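Local coordinates for extracellular solute-binding protein family 1 (Kribbella flavida, PDB 5IXP) that probably captures a solute outside the cell and delivers it to an ABC transporter, as a two-lobed extracellular solute-binding protein, at residues A[56-61]-A[275-280]; A[111-116]-A[341-346]; A[129-134]-A[151-156]; A[214-219]-A[230-235]. One frame throughout, in Å; residues are numbered along the deposited sequence. Where two conformers were deposited one is given.

Overall arrangement
The four contacts are spread over a two-lobed chain, with contacts 1 and 3 lying farthest apart, their centres about 47 Å from each other. Contact 1 pairs strands 58-62 and 269-276, and contact 2 packs helix 335-344 on strand 108-121, the sheet neighbour of 269-276; the two touch where Leu-275 CG meets Thr-111 CG2 at 3.8 Å. Strand 108-121 also pairs with strand 232-238, which carries one half of contact 4, so the sheet leads from contact 1 through contact 2 to contact 4. The centres of contacts 2 and 4 are about 23 Å apart, their nearest atoms about 7 Å. Contacts 3 and 4 touch through Phe-154 CZ and Ala-233 CB, 3.6 Å apart.

Contact 1: residues A[56-61]-A[275-280]; sequences ADIEAM and LTVPTQ
Two peptide carbonyls and a carboxylate are the flat groups here. Glu-59 O takes two donors from Thr-276: OG1 at 2.8 Å, in the carbonyl plane and on a lone pair, and the backbone N at 2.9 Å, which sits 39° out of that plane. In return Glu-59 N meets Thr-276 O from above its carbonyl plane at 2.8 Å, completing an antiparallel hydrogen-bonded pair. The carboxylate of Glu-59, folded back by a bend at chi2 (-81°), receives Ala-56 N on OE2, again from above its plane. Thr-276 holds OG1 in the crowded position between N and carbonyl carbon (chi1 70°), which is what brings the hydroxyl to Glu-59 O; a valine here would remove the hydroxyl and would probably loosen the hold on Glu-59 O, which would keep the bond from the backbone N. The CE of Met-61, a selenomethionine, passes near OG1. On the face that carries Ala-60 and Leu-275, Leu-275 CB meets Ile-58 CG2 at 3.7 Å, the two side chains crossing obliquely. Past the paired residues, Pro-278 CD approaches the buried Asp-57 O to 3.4 Å, an oxygen that lacks a hydrogen-bond partner. Helix 284-294 covers Ile-58, Leu-275 and Val-277, helix 38-51 covers Glu-59 and Met-61, and the strand pair continues into strand 2-8 beyond 58-62 and strand 108-121 beyond 269-276.

Contact 2: residues A[111-116]-A[341-346]; sequences TDIGPE and NRANNV
This is a buried helix-on-strand contact near the centre of the molecule, its own centre about 9 Å from that of the chain, where the last turn of helix 335-344 rests on strand 108-121. The evidence is a short apolar patch beside one polar bridge. Pro-115 turns its CB to the helix backbone, 3.5 Å from Ala-343 N, and the methyl of Ala-343 is met from two directions, by Pro-115 CB and by Ile-113 CD1 at 3.7 Å. Ile-113 reaches it with CG1 in the crowded position between N and carbonyl carbon (chi1 45°). The polar part centres on Glu-116 O. Arg-342, bent at chi2 and chi3, lays its aliphatic chain against this oxygen, with CD only 3.1 Å from Glu-116 O, and the oxygen lies at the edge of the guanidinium, near its plane. A water joins the pieces: it donates to Glu-116 O at 2.8 Å and to Arg-342 O at 3.0 Å, and accepts from Arg-342 NH2 at 3.1 Å. Arg-342 NE forms a salt bridge with Asp-261 and its NH2 bonds Gly-266 O, which probably holds the guanidinium in place. An alanine in place of Arg-342 would probably disturb the water's position and leave Asp-261 without this counter-charge. At the helix end, Asn-345 ND2 folds back to Asn-341 O at 2.9 Å. Strand 108-121 joins 269-276 to 232-238 in the sheet, consistent with a strand passing between lobes in the two-lobed fold of periplasmic-type binding proteins.

Contact 3: residues A[129-134]-A[151-156]; sequences GLPTDR and GRRFKA
Gly-129 leaves helix 122-127 with a positive phi (82°), and the extended backbone of Leu-130 then carries the chain past helix 144-157. The turn at Gly-129 is a Schellman motif, with two bonds back into the last helical turn; a side chain there would jam against the preceding carbonyl oxygen. Its own carbonyl faces the neighbouring helix, where Arg-153 NH2 reaches Gly-129 O at 2.8 Å. That bond is weak, bent to 116° at the hydrogen, although the oxygen lies at the edge of the guanidinium, near its plane. Arg-153 gets there fully extended, with CG anti to the backbone N (chi1 167°). The loop that follows this helix end links helix 122-127 to helix 134-138, whose start is N-capped by Asp-133 through Ala-135 N. Leu-130 and Arg-153 bury nearly equal areas; the two methyls of Leu-130 are parted between Arg-153 and Phe-154. CD2 sits over the centre of one guanidinium face, 3.4 Å from Arg-153 CZ, the two side chains meeting tip to tip. CD1 instead comes within 4.0 Å of Phe-154 CD1, crossing that side chain at about a right angle. Leu-124 of helix 122-127 touches the same phenyl group, and Phe-125 touches Leu-130.

Contact 4: residues A[214-219]-A[230-235]; sequences AKLPAW and DAFATM
A loop-helix-strand unit is closed by this contact: the loop 214-219 leads into helix 221-226, and the chain comes back beside that loop at 230-235, around the start of strand 232-238. Phe-232 and Ala-231 together receive the two loop side chains. The CG of Phe-232 occupies the crowded position between N and carbonyl carbon (chi1 51°), which directs the ring at the loop. Leu-216 CD1 approaches the ring at its edge, near its plane, 3.9 Å from both CD2 and CE2 of Phe-232, so that the methyl straddles that bond while the two side chains cross obliquely. The same methyl lies 4.3 Å from Ala-231 CB. Ala-214 CB lies 4.2 Å from Phe-232 CD2 and 3.9 Å from Ala-231 O. The chain turns a corner at Ala-233, just past the contact. Ala-226 of helix 221-226 packs on both Leu-216 and Ala-231, and Phe-227 meets the Phe-232 ring edge-to-face. Ala-162, Phe-164 and Asp-165 make backbone hydrogen bonds to Ala-231, Ala-214 and Leu-216 respectively. Apart from Ala-231 O beside Ala-214 CB, the touching atoms are carbons at van der Waals distance, so the fit probably rests on shape, while directional bonding comes from the adjoining backbone.

Contact 1: residues A[56-61]-A[275-280]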
loop_
_atom_site.group_PDB
_atom_site.type_symbol
_atom_site.label_atom_id
_atom_site.label_comp_id
_atom_site.label_asym_id
_atom_site.label_seq_id
_atom_site.Cartn_x
_atom_site.Cartn_y
_atom_site.Cartn_z
ATOM N N ALA A 56 16.615 17.317 2.414
ATOM C CA ALA A 56 16.079 17.693 3.707
ATOM C C ALA A 56 16.716 16.830 4.795
ATOM O O ALA A 56 17.285 15.765 4.529
ATOM C CB ALA A 56 14.557 17.542 3.720
ATOM N N ASP A 57 16.641 17.317 6.036
ATOM C CA ASP A 57 17.135 16.520 7.157
ATOM C C ASP A 57 16.288 15.280 7.372
ATOM O O ASP A 57 16.813 14.233 7.774
ATOM C CB ASP A 57 17.162 17.355 8.432
ATOM C CG ASP A 57 18.072 18.551 8.306
ATOM O OD1 ASP A 57 19.304 18.356 8.335
ATOM O OD2 ASP A 57 17.546 19.678 8.165
ATOM N N ILE A 58 14.975 15.382 7.154
ATOM C CA ILE A 58 14.076 14.230 7.157
ATOM C C ILE A 58 13.444 14.164 5.778
ATOM O O ILE A 58 12.830 15.140 5.331
ATOM C CB ILE A 58 12.992 14.342 8.249
ATOM C CG1 ILE A 58 13.632 14.365 9.642
ATOM C CG2 ILE A 58 11.976 13.166 8.133
ATOM C CD1 ILE A 58 12.640 14.767 10.775
ATOM N N GLU A 59 13.592 13.025 5.104
ATOM C CA GLU A 59 13.005 12.803 3.784
ATOM C C GLU A 59 11.935 11.725 3.886
ATOM O O GLU A 59 12.235 10.584 4.266
ATOM C CB GLU A 59 14.070 12.391 2.755
ATOM C CG GLU A 59 15.033 13.521 2.344
ATOM C CD GLU A 59 14.452 14.454 1.282
ATOM O OE1 GLU A 59 13.343 14.178 0.796
ATOM O OE2 GLU A 59 15.116 15.460 0.926
ATOM N N ALA A 60 10.702 12.069 3.505
ATOM C CA ALA A 60 9.644 11.073 3.481
ATOM C C ALA A 60 9.798 10.172 2.263
ATOM O O ALA A 60 10.243 10.597 1.193
ATOM C CB ALA A 60 8.259 11.720 3.469
HETATM N N MSE A 61 9.406 8.919 2.441
HETATM C CA MSE A 61 9.556 7.891 1.421
HETATM C C MSE A 61 8.337 6.984 1.454
HETATM O O MSE A 61 7.993 6.450 2.519
HETATM C CB MSE A 61 10.828 7.083 1.685
HETATM C CG MSE A 61 11.540 6.598 0.478
HETATM SE SE MSE A 61 13.347 6.221 0.954
HETATM C CE MSE A 61 14.271 7.886 0.671
ATOM N N LEU A 275 9.673 7.970 7.407
ATOM C CA LEU A 275 10.580 9.102 7.535
ATOM C C LEU A 275 12.010 8.579 7.587
ATOM O O LEU A 275 12.309 7.650 8.348
ATOM C CB LEU A 275 10.256 9.932 8.781
ATOM C CG LEU A 275 8.798 10.420 8.877
ATOM C CD1 LEU A 275 8.643 11.309 10.110
ATOM C CD2 LEU A 275 8.381 11.170 7.622
ATOM N N THR A 276 12.883 9.157 6.762
ATOM C CA THR A 276 14.283 8.754 6.693
ATOM C C THR A 276 15.170 9.961 6.968
ATOM O O THR A 276 14.738 11.109 6.852
ATOM C CB THR A 276 14.655 8.163 5.321
ATOM O OG1 THR A 276 14.660 9.206 4.322
ATOM C CG2 THR A 276 13.679 7.051 4.924
ATOM N N VAL A 277 16.423 9.690 7.321
ATOM C CA VAL A 277 17.383 10.754 7.622
ATOM C C VAL A 277 18.628 10.523 6.773
ATOM O O VAL A 277 19.436 9.639 7.087
ATOM C CB VAL A 277 17.733 10.801 9.119
ATOM C CG1 VAL A 277 18.832 11.864 9.386
ATOM C CG2 VAL A 277 16.466 11.067 9.973
ATOM N N PRO A 278 18.821 11.285 5.699
ATOM C CA PRO A 278 20.028 11.116 4.875
ATOM C C PRO A 278 21.289 11.432 5.662
ATOM O O PRO A 278 21.282 12.249 6.592
ATOM C CB PRO A 278 19.831 12.130 3.738
ATOM C CG PRO A 278 18.398 12.449 3.733
ATOM C CD PRO A 278 17.922 12.317 5.167
ATOM N N THR A 279 22.399 10.793 5.269
ATOM C CA THR A 279 23.671 11.159 5.884
ATOM C C THR A 279 24.086 12.583 5.533
ATOM O O THR A 279 24.976 13.133 6.189
ATOM C CB THR A 279 24.786 10.183 5.488
ATOM O OG1 THR A 279 24.899 10.115 4.060
ATOM C CG2 THR A 279 24.521 8.789 6.068
ATOM N N GLN A 280 23.457 13.188 4.519
ATOM C CA GLN A 280 23.696 14.595 4.219
ATOM C C GLN A 280 23.352 15.494 5.395
ATOM O O GLN A 280 23.888 16.600 5.505
ATOM C CB GLN A 280 22.861 15.029 3.019
ATOM C CG GLN A 280 23.524 14.883 1.704
ATOM C CD GLN A 280 22.662 15.420 0.592
ATOM O OE1 GLN A 280 22.110 16.528 0.689
ATOM N NE2 GLN A 280 22.527 14.639 -0.473
#

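Contact 2: residues A[111-116]-A[341-346]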
loop_
_atom_site.group_PDB
_atom_site.type_symbol
_atom_site.label_atom_id
_atom_site.label_comp_id
_atom_site.label_asym_id
_atom_site.label_seq_id
_atom_site.Cartn_x
_atom_site.Cartn_y
_atom_site.Cartn_z
ATOM N N THR A 111 5.332 5.651 9.037
ATOM C CA THR A 111 4.199 6.535 9.272
ATOM C C THR A 111 2.916 5.722 9.139
ATOM O O THR A 111 2.662 4.858 9.983
ATOM C CB THR A 111 4.228 7.747 8.326
ATOM O OG1 THR A 111 4.037 7.329 6.968
ATOM C CG2 THR A 111 5.579 8.467 8.439
ATOM N N ASP A 112 2.101 5.962 8.107
ATOM C CA ASP A 112 0.824 5.261 8.020
ATOM C C ASP A 112 0.957 3.960 7.213
ATOM O O ASP A 112 2.032 3.611 6.710
ATOM C CB ASP A 112 -0.249 6.182 7.434
ATOM C CG ASP A 112 0.054 6.620 6.001
ATOM O OD1 ASP A 112 1.220 6.522 5.564
ATOM O OD2 ASP A 112 -0.885 7.077 5.308
ATOM N N ILE A 113 -0.152 3.214 7.112
ATOM C CA ILE A 113 -0.219 1.982 6.327
ATOM C C ILE A 113 -1.551 1.930 5.586
ATOM O O ILE A 113 -2.471 2.705 5.852
ATOM C CB ILE A 113 -0.056 0.708 7.194
ATOM C CG1 ILE A 113 -0.908 0.793 8.471
ATOM C CG2 ILE A 113 1.421 0.455 7.506
ATOM C CD1 ILE A 113 -1.044 -0.569 9.206
ATOM N N GLY A 114 -1.655 0.973 4.663
ATOM C CA GLY A 114 -2.890 0.725 3.955
ATOM C C GLY A 114 -3.342 -0.714 4.101
ATOM O O GLY A 114 -3.374 -1.477 3.127
ATOM N N PRO A 115 -3.692 -1.127 5.321
ATOM C CA PRO A 115 -4.149 -2.513 5.508
ATOM C C PRO A 115 -5.425 -2.752 4.717
ATOM O O PRO A 115 -6.308 -1.895 4.655
ATOM C CB PRO A 115 -4.386 -2.608 7.017
ATOM C CG PRO A 115 -4.780 -1.213 7.402
ATOM C CD PRO A 115 -3.890 -0.316 6.539
ATOM N N GLU A 116 -5.509 -3.919 4.082
ATOM C CA GLU A 116 -6.511 -4.151 3.056
ATOM C C GLU A 116 -7.628 -5.070 3.523
ATOM O O GLU A 116 -7.385 -6.086 4.183
ATOM C CB GLU A 116 -5.874 -4.746 1.808
ATOM C CG GLU A 116 -4.926 -3.765 1.117
ATOM C CD GLU A 116 -4.291 -4.372 -0.091
ATOM O OE1 GLU A 116 -3.374 -5.200 0.069
ATOM O OE2 GLU A 116 -4.719 -4.027 -1.203
ATOM N N ASN A 341 -7.928 -5.229 12.661
ATOM C CA ASN A 341 -7.793 -6.649 12.344
ATOM C C ASN A 341 -7.012 -6.859 11.054
ATOM O O ASN A 341 -6.147 -7.741 10.981
ATOM C CB ASN A 341 -9.169 -7.305 12.229
ATOM C CG ASN A 341 -9.880 -7.402 13.556
ATOM O OD1 ASN A 341 -9.257 -7.325 14.616
ATOM N ND2 ASN A 341 -11.197 -7.595 13.507
ATOM N N ARG A 342 -7.300 -6.057 10.025
ATOM C CA ARG A 342 -6.614 -6.240 8.746
ATOM C C ARG A 342 -5.125 -5.939 8.872
ATOM O O ARG A 342 -4.296 -6.626 8.269
ATOM C CB ARG A 342 -7.250 -5.370 7.656
ATOM C CG ARG A 342 -8.726 -5.682 7.367
ATOM C CD ARG A 342 -8.937 -7.060 6.734
ATOM N NE ARG A 342 -9.109 -8.144 7.703
ATOM C CZ ARG A 342 -8.338 -9.232 7.759
ATOM N NH1 ARG A 342 -8.584 -10.172 8.660
ATOM N NH2 ARG A 342 -7.326 -9.394 6.911
ATOM N N ALA A 343 -4.763 -4.931 9.667
ATOM C CA ALA A 343 -3.348 -4.631 9.861
ATOM C C ALA A 343 -2.657 -5.742 10.636
ATOM O O ALA A 343 -1.526 -6.128 10.306
ATOM C CB ALA A 343 -3.184 -3.291 10.579
ATOM N N ASN A 344 -3.324 -6.274 11.665
ATOM C CA ASN A 344 -2.722 -7.310 12.496
ATOM C C ASN A 344 -2.530 -8.619 11.747
ATOM O O ASN A 344 -1.768 -9.474 12.207
ATOM C CB ASN A 344 -3.572 -7.556 13.746
ATOM C CG ASN A 344 -3.352 -6.502 14.811
ATOM O OD1 ASN A 344 -2.276 -5.922 14.895
ATOM N ND2 ASN A 344 -4.365 -6.258 15.637
ATOM N N ASN A 345 -3.201 -8.806 10.615
ATOM C CA ASN A 345 -3.112 -10.068 9.899
ATOM C C ASN A 345 -2.289 -9.973 8.626
ATOM O O ASN A 345 -2.256 -10.934 7.841
ATOM C CB ASN A 345 -4.514 -10.600 9.631
ATOM C CG ASN A 345 -5.103 -11.258 10.868
ATOM O OD1 ASN A 345 -4.745 -12.390 11.202
ATOM N ND2 ASN A 345 -5.971 -10.536 11.582
ATOM N N VAL A 346 -1.603 -8.850 8.417
ATOM C CA VAL A 346 -0.644 -8.748 7.330
ATOM C C VAL A 346 0.594 -9.550 7.694
ATOM O O VAL A 346 1.088 -9.483 8.828
ATOM C CB VAL A 346 -0.289 -7.279 7.048
ATOM C CG1 VAL A 346 0.866 -7.187 6.044
ATOM C CG2 VAL A 346 -1.498 -6.533 6.533
HETATM O O HOH W 1 -5.385 -7.403 5.555
#

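Contact 3: residues A[129-134]-A[151-156]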
loop_
_atom_site.group_PDB
_atom_site.type_symbol
_atom_site.label_atom_id
_atom_site.label_comp_id
_atom_site.label_asym_id
_atom_site.label_seq_id
_atom_site.Cartn_x
_atom_site.Cartn_y
_atom_site.Cartn_z
ATOM N N GLY A 129 -27.733 -13.360 -5.441
ATOM C CA GLY A 129 -27.950 -14.461 -4.523
ATOM C C GLY A 129 -26.835 -14.693 -3.530
ATOM O O GLY A 129 -26.858 -15.710 -2.827
ATOM N N LEU A 130 -25.858 -13.788 -3.454
ATOM C CA LEU A 130 -24.780 -13.873 -2.482
ATOM C C LEU A 130 -25.243 -13.349 -1.131
ATOM O O LEU A 130 -26.239 -12.626 -1.045
ATOM C CB LEU A 130 -23.577 -13.062 -2.960
ATOM C CG LEU A 130 -22.721 -13.701 -4.050
ATOM C CD1 LEU A 130 -21.684 -12.713 -4.577
ATOM C CD2 LEU A 130 -22.055 -14.956 -3.506
ATOM N N PRO A 131 -24.536 -13.689 -0.052
ATOM C CA PRO A 131 -24.806 -13.032 1.229
ATOM C C PRO A 131 -24.474 -11.549 1.135
ATOM O O PRO A 131 -23.687 -11.115 0.288
ATOM C CB PRO A 131 -23.867 -13.749 2.207
ATOM C CG PRO A 131 -22.731 -14.221 1.342
ATOM C CD PRO A 131 -23.416 -14.652 0.061
ATOM N N THR A 132 -25.096 -10.762 2.006
ATOM C CA THR A 132 -24.813 -9.330 2.052
ATOM C C THR A 132 -24.264 -8.865 3.388
ATOM O O THR A 132 -23.569 -7.844 3.431
ATOM C CB THR A 132 -26.077 -8.517 1.738
ATOM O OG1 THR A 132 -27.124 -8.929 2.620
ATOM C CG2 THR A 132 -26.517 -8.732 0.288
ATOM N N ASP A 133 -24.570 -9.570 4.475
ATOM C CA ASP A 133 -24.019 -9.231 5.778
ATOM C C ASP A 133 -22.509 -9.414 5.751
ATOM O O ASP A 133 -22.016 -10.463 5.328
ATOM C CB ASP A 133 -24.635 -10.125 6.847
ATOM C CG ASP A 133 -24.226 -9.723 8.254
ATOM O OD1 ASP A 133 -23.044 -9.901 8.618
ATOM O OD2 ASP A 133 -25.099 -9.245 9.004
ATOM N N ARG A 134 -21.772 -8.401 6.220
ATOM C CA ARG A 134 -20.315 -8.460 6.103
ATOM C C ARG A 134 -19.723 -9.643 6.869
ATOM O O ARG A 134 -18.661 -10.150 6.490
ATOM C CB ARG A 134 -19.678 -7.135 6.561
ATOM C CG ARG A 134 -19.731 -6.847 8.052
ATOM C CD ARG A 134 -19.031 -5.520 8.393
ATOM N NE ARG A 134 -19.755 -4.378 7.832
ATOM C CZ ARG A 134 -20.733 -3.724 8.455
ATOM N NH1 ARG A 134 -21.340 -2.711 7.851
ATOM N NH2 ARG A 134 -21.104 -4.077 9.683
ATOM N N GLY A 151 -16.516 -15.283 -7.502
ATOM C CA GLY A 151 -16.691 -14.416 -8.659
ATOM C C GLY A 151 -17.355 -15.117 -9.832
ATOM O O GLY A 151 -18.165 -14.522 -10.546
ATOM N N ARG A 152 -16.995 -16.377 -10.069
ATOM C CA ARG A 152 -17.633 -17.121 -11.151
ATOM C C ARG A 152 -19.099 -17.387 -10.841
ATOM O O ARG A 152 -19.956 -17.281 -11.727
ATOM C CB ARG A 152 -16.874 -18.423 -11.409
ATOM C CG ARG A 152 -15.476 -18.179 -11.964
ATOM C CD ARG A 152 -14.839 -19.442 -12.486
ATOM N NE ARG A 152 -14.865 -20.503 -11.479
ATOM C CZ ARG A 152 -13.914 -20.699 -10.573
ATOM N NH1 ARG A 152 -12.844 -19.905 -10.540
ATOM N NH2 ARG A 152 -14.032 -21.693 -9.699
ATOM N N ARG A 153 -19.400 -17.738 -9.586
ATOM C CA ARG A 153 -20.786 -17.849 -9.148
ATOM C C ARG A 153 -21.534 -16.542 -9.390
ATOM O O ARG A 153 -22.645 -16.538 -9.941
ATOM C CB ARG A 153 -20.817 -18.243 -7.668
ATOM C CG ARG A 153 -22.166 -18.100 -7.000
ATOM C CD ARG A 153 -22.101 -18.356 -5.490
ATOM N NE ARG A 153 -23.346 -17.944 -4.845
ATOM C CZ ARG A 153 -23.581 -18.003 -3.536
ATOM N NH1 ARG A 153 -22.650 -18.455 -2.705
ATOM N NH2 ARG A 153 -24.754 -17.599 -3.058
ATOM N N PHE A 154 -20.933 -15.421 -8.981
ATOM C CA PHE A 154 -21.514 -14.105 -9.231
ATOM C C PHE A 154 -21.729 -13.872 -10.718
ATOM O O PHE A 154 -22.816 -13.468 -11.145
ATOM C CB PHE A 154 -20.602 -13.013 -8.646
ATOM C CG PHE A 154 -21.052 -11.604 -8.955
ATOM C CD1 PHE A 154 -21.951 -10.951 -8.121
ATOM C CD2 PHE A 154 -20.572 -10.928 -10.070
ATOM C CE1 PHE A 154 -22.375 -9.655 -8.398
ATOM C CE2 PHE A 154 -20.991 -9.637 -10.356
ATOM C CZ PHE A 154 -21.891 -8.998 -9.517
ATOM N N LYS A 155 -20.687 -14.101 -11.520
ATOM C CA LYS A 155 -20.747 -13.783 -12.944
ATOM C C LYS A 155 -21.842 -14.577 -13.642
ATOM O O LYS A 155 -22.507 -14.064 -14.554
ATOM C CB LYS A 155 -19.390 -14.062 -13.586
ATOM C CG LYS A 155 -19.263 -13.570 -15.005
ATOM C CD LYS A 155 -19.421 -12.072 -15.061
ATOM C CE LYS A 155 -19.316 -11.568 -16.488
ATOM N NZ LYS A 155 -20.339 -10.525 -16.746
ATOM N N ALA A 156 -22.048 -15.830 -13.223
ATOM C CA ALA A 156 -23.062 -16.662 -13.860
ATOM C C ALA A 156 -24.449 -16.052 -13.715
ATOM O O ALA A 156 -25.315 -16.263 -14.573
ATOM C CB ALA A 156 -23.029 -18.075 -13.272
#

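Contact 4: residues A[214-219]-A[230-235]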
loop_
_atom_site.group_PDB
_atom_site.type_symbol
_atom_site.label_atom_id
_atom_site.label_comp_id
_atom_site.label_asym_id
_atom_site.label_seq_id
_atom_site.Cartn_x
_atom_site.Cartn_y
_atom_site.Cartn_z
ATOM N N ALA A 214 -13.367 -6.188 -15.039
ATOM C CA ALA A 214 -13.937 -5.071 -15.779
ATOM C C ALA A 214 -12.940 -4.430 -16.735
ATOM O O ALA A 214 -13.339 -3.577 -17.533
ATOM C CB ALA A 214 -14.482 -4.021 -14.808
ATOM N N LYS A 215 -11.663 -4.822 -16.677
ATOM C CA LYS A 215 -10.624 -4.335 -17.594
ATOM C C LYS A 215 -10.414 -2.825 -17.489
ATOM O O LYS A 215 -10.095 -2.162 -18.483
ATOM C CB LYS A 215 -10.934 -4.712 -19.047
ATOM C CG LYS A 215 -11.397 -6.142 -19.249
ATOM C CD LYS A 215 -12.056 -6.284 -20.612
ATOM C CE LYS A 215 -12.572 -7.683 -20.837
ATOM N NZ LYS A 215 -11.447 -8.649 -20.879
ATOM N N LEU A 216 -10.562 -2.260 -16.294
ATOM C CA LEU A 216 -10.460 -0.818 -16.129
ATOM C C LEU A 216 -9.129 -0.455 -15.489
ATOM O O LEU A 216 -8.906 -0.796 -14.315
ATOM C CB LEU A 216 -11.608 -0.308 -15.273
ATOM C CG LEU A 216 -12.972 -0.465 -15.927
ATOM C CD1 LEU A 216 -14.037 -0.372 -14.865
ATOM C CD2 LEU A 216 -13.148 0.620 -16.991
ATOM N N PRO A 217 -8.232 0.232 -16.192
ATOM C CA PRO A 217 -6.947 0.610 -15.593
ATOM C C PRO A 217 -7.153 1.556 -14.420
ATOM O O PRO A 217 -7.847 2.568 -14.530
ATOM C CB PRO A 217 -6.208 1.296 -16.749
ATOM C CG PRO A 217 -6.907 0.800 -17.990
ATOM C CD PRO A 217 -8.335 0.678 -17.589
ATOM N N ALA A 218 -6.542 1.213 -13.290
ATOM C CA ALA A 218 -6.715 1.996 -12.074
ATOM C C ALA A 218 -6.349 3.457 -12.305
ATOM O O ALA A 218 -5.361 3.765 -12.976
ATOM C CB ALA A 218 -5.851 1.420 -10.961
ATOM N N TRP A 219 -7.161 4.354 -11.743
ATOM C CA TRP A 219 -6.988 5.808 -11.765
ATOM C C TRP A 219 -7.264 6.414 -13.134
ATOM O O TRP A 219 -7.156 7.632 -13.281
ATOM C CB TRP A 219 -5.590 6.239 -11.287
ATOM C CG TRP A 219 -5.207 5.506 -10.030
ATOM C CD1 TRP A 219 -4.263 4.531 -9.905
ATOM C CD2 TRP A 219 -5.795 5.663 -8.732
ATOM N NE1 TRP A 219 -4.219 4.079 -8.611
ATOM C CE2 TRP A 219 -5.149 4.757 -7.870
ATOM C CE3 TRP A 219 -6.798 6.488 -8.214
ATOM C CZ2 TRP A 219 -5.472 4.651 -6.515
ATOM C CZ3 TRP A 219 -7.113 6.385 -6.872
ATOM C CH2 TRP A 219 -6.454 5.470 -6.038
ATOM N N ASP A 230 -22.694 -0.384 -12.720
ATOM C CA ASP A 230 -22.588 -1.718 -12.143
ATOM C C ASP A 230 -21.377 -2.489 -12.667
ATOM O O ASP A 230 -21.406 -3.723 -12.689
ATOM C CB ASP A 230 -23.873 -2.507 -12.409
ATOM C CG ASP A 230 -25.093 -1.876 -11.760
ATOM O OD1 ASP A 230 -24.922 -1.015 -10.866
ATOM O OD2 ASP A 230 -26.226 -2.249 -12.142
ATOM N N ALA A 231 -20.307 -1.792 -13.068
ATOM C CA ALA A 231 -19.217 -2.437 -13.801
ATOM C C ALA A 231 -18.500 -3.508 -12.976
ATOM O O ALA A 231 -18.102 -4.544 -13.524
ATOM C CB ALA A 231 -18.214 -1.395 -14.285
ATOM N N PHE A 232 -18.286 -3.275 -11.677
ATOM C CA PHE A 232 -17.593 -4.282 -10.870
ATOM C C PHE A 232 -18.149 -4.308 -9.450
ATOM O O PHE A 232 -18.624 -3.292 -8.934
ATOM C CB PHE A 232 -16.067 -4.058 -10.842
ATOM C CG PHE A 232 -15.660 -2.659 -10.476
ATOM C CD1 PHE A 232 -15.464 -2.300 -9.152
ATOM C CD2 PHE A 232 -15.458 -1.700 -11.463
ATOM C CE1 PHE A 232 -15.077 -0.998 -8.817
ATOM C CE2 PHE A 232 -15.079 -0.400 -11.133
ATOM C CZ PHE A 232 -14.889 -0.052 -9.806
ATOM N N ALA A 233 -18.054 -5.484 -8.812
ATOM C CA ALA A 233 -18.728 -5.736 -7.544
ATOM C C ALA A 233 -17.812 -5.796 -6.328
ATOM O O ALA A 233 -18.323 -5.718 -5.203
ATOM C CB ALA A 233 -19.523 -7.053 -7.608
ATOM N N THR A 234 -16.496 -5.964 -6.504
ATOM C CA THR A 234 -15.565 -6.018 -5.377
ATOM C C THR A 234 -14.279 -5.272 -5.717
ATOM O O THR A 234 -13.948 -5.054 -6.886
ATOM C CB THR A 234 -15.173 -7.451 -4.983
ATOM O OG1 THR A 234 -14.318 -8.002 -5.999
ATOM C CG2 THR A 234 -16.402 -8.356 -4.804
HETATM N N MSE A 235 -13.549 -4.894 -4.668
HETATM C CA MSE A 235 -12.172 -4.401 -4.794
HETATM C C MSE A 235 -11.328 -4.821 -3.598
HETATM O O MSE A 235 -11.829 -4.849 -2.469
HETATM C CB MSE A 235 -12.116 -2.869 -4.897
HETATM C CG MSE A 235 -12.499 -2.261 -6.230
HETATM SE SE MSE A 235 -11.839 -0.419 -6.225
HETATM C CE MSE A 235 -9.910 -0.825 -6.439
#